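Local coordinates for putative type VI secretion protein (PDB 4PS2), which probably forms part of the contractile sheath of the type VI secretion system as TssB, of which this chain is the C-terminal fragment, at residues S3-T7 and Q22-L26. Numbering follows the deposited sequence.
Sequences SISLT and QIPRL
Leu6 and Leu26 meet at about a right angle where the extended segment 3-7 runs over the first half of helix 16-40. The contact is mainly apolar, with no hydrogen bond crossing it. Its tightest point is 3.3 Å from Leu6 CB to Leu26 CD1, closer than carbons usually sit. Leu6 CG stands opposite its own backbone N (chi1 174°), which carries the fork of the side chain out over the turn before Leu26. Branching suits Leu6 to this place: its CD1 lies 3.8 Å from Gln22 CB, and its CD2 reaches Ile23 CD1 at 3.7 Å. Gln22 CB meets both methyls, and the bend at chi2 (-52°) turns the amide off this apolar patch.

Ile4, two residues back and pointing to the same side of the extended chain, makes the second hydrophobic touch. The arm of its CG1 and CD1 suits it to reach the helix, CD1 coming to 3.9 Å from Leu26 CD2. Forked Leu26 thus serves both, CD1 for Leu6 and CD2 for Ile4. Ile4 also rests on Met29 and Leu30 farther along the helix.

Cut back to an alanine, Leu6 would probably leave Ile23 CD1 and the Gln22 stem without the methyls that cover them, though its CB could still meet Leu26. The contact between the two segments is thus made by apolar side chains; Ser3 O, hydrogen-bonded to Arg33 farther along the same helix, also holds the strip, and since crystal neighbours touch it, its pose may be partly set by the lattice.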
loop_
_atom_site.group_PDB
_atom_site.type_symbol
_atom_site.label_atom_id
_atom_site.label_comp_id
_atom_site.label_asym_id
_atom_site.label_seq_id
_atom_site.Cartn_x
_atom_site.Cartn_y
_atom_site.Cartn_z
ATOM N N SER A 3 6.068 8.747 -6.360
ATOM C CA SER A 3 6.427 9.228 -5.027
ATOM C C SER A 3 5.292 9.435 -4.000
ATOM O O SER A 3 4.152 9.568 -4.348
ATOM C CB SER A 3 7.231 10.509 -5.156
ATOM O OG SER A 3 6.364 11.602 -5.325
ATOM N N ILE A 4 5.649 9.456 -2.727
ATOM C CA ILE A 4 4.691 9.590 -1.627
ATOM C C ILE A 4 5.383 10.375 -0.494
ATOM O O ILE A 4 6.611 10.403 -0.438
ATOM C CB ILE A 4 4.086 8.222 -1.173
ATOM C CG1 ILE A 4 2.766 8.417 -0.389
ATOM C CG2 ILE A 4 5.104 7.337 -0.388
ATOM C CD1 ILE A 4 1.799 7.172 -0.383
ATOM N N SER A 5 4.608 11.009 0.390
ATOM C CA SER A 5 5.182 11.839 1.447
ATOM C C SER A 5 4.607 11.577 2.804
ATOM O O SER A 5 3.391 11.430 2.938
ATOM C CB SER A 5 4.982 13.315 1.121
ATOM O OG SER A 5 5.813 13.721 0.050
ATOM N N LEU A 6 5.486 11.557 3.823
ATOM C CA LEU A 6 5.094 11.470 5.219
ATOM C C LEU A 6 5.258 12.887 5.729
ATOM O O LEU A 6 6.374 13.417 5.719
ATOM C CB LEU A 6 5.999 10.495 6.010
ATOM C CG LEU A 6 5.811 10.380 7.545
ATOM C CD1 LEU A 6 4.332 10.216 7.957
ATOM C CD2 LEU A 6 6.629 9.236 8.102
ATOM N N THR A 7 4.150 13.525 6.105
ATOM C CA THR A 7 4.168 14.887 6.607
ATOM C C THR A 7 4.082 14.841 8.128
ATOM O O THR A 7 3.232 14.145 8.673
ATOM C CB THR A 7 3.070 15.728 5.921
ATOM O OG1 THR A 7 3.324 15.727 4.515
ATOM C CG2 THR A 7 3.022 17.189 6.426
ATOM N N GLN A 22 3.726 4.637 10.674
ATOM C CA GLN A 22 3.629 5.421 9.449
ATOM C C GLN A 22 4.455 4.948 8.245
ATOM O O GLN A 22 3.947 5.010 7.123
ATOM C CB GLN A 22 3.777 6.935 9.730
ATOM C CG GLN A 22 2.673 7.529 10.634
ATOM C CD GLN A 22 1.254 7.228 10.170
ATOM O OE1 GLN A 22 0.480 6.551 10.855
ATOM N NE2 GLN A 22 0.885 7.686 8.982
ATOM N N ILE A 23 5.718 4.508 8.460
ATOM C CA ILE A 23 6.610 4.022 7.376
ATOM C C ILE A 23 6.031 2.782 6.630
ATOM O O ILE A 23 5.892 2.869 5.414
ATOM C CB ILE A 23 8.089 3.815 7.846
ATOM C CG1 ILE A 23 8.779 5.133 8.300
ATOM C CG2 ILE A 23 8.948 3.016 6.833
ATOM C CD1 ILE A 23 8.731 6.314 7.388
ATOM N N PRO A 24 5.642 1.662 7.300
ATOM C CA PRO A 24 5.066 0.519 6.555
ATOM C C PRO A 24 3.733 0.838 5.862
ATOM O O PRO A 24 3.454 0.298 4.788
ATOM C CB PRO A 24 4.871 -0.562 7.635
ATOM C CG PRO A 24 5.684 -0.118 8.789
ATOM C CD PRO A 24 5.703 1.360 8.751
ATOM N N ARG A 25 2.927 1.724 6.458
ATOM C CA ARG A 25 1.644 2.150 5.900
ATOM C C ARG A 25 1.864 2.867 4.567
ATOM O O ARG A 25 1.239 2.515 3.568
ATOM C CB ARG A 25 0.900 3.040 6.914
ATOM C CG ARG A 25 -0.354 3.729 6.375
ATOM C CD ARG A 25 -1.002 4.657 7.404
ATOM N NE ARG A 25 -2.156 5.329 6.805
ATOM C CZ ARG A 25 -2.117 6.510 6.194
ATOM N NH1 ARG A 25 -0.993 7.211 6.159
ATOM N NH2 ARG A 25 -3.211 7.012 5.643
ATOM N N LEU A 26 2.762 3.853 4.547
ATOM C CA LEU A 26 3.091 4.608 3.337
ATOM C C LEU A 26 3.765 3.756 2.267
ATOM O O LEU A 26 3.542 3.971 1.069
ATOM C CB LEU A 26 3.949 5.823 3.677
ATOM C CG LEU A 26 3.186 6.930 4.400
ATOM C CD1 LEU A 26 4.142 7.929 4.945
ATOM C CD2 LEU A 26 2.164 7.614 3.483
#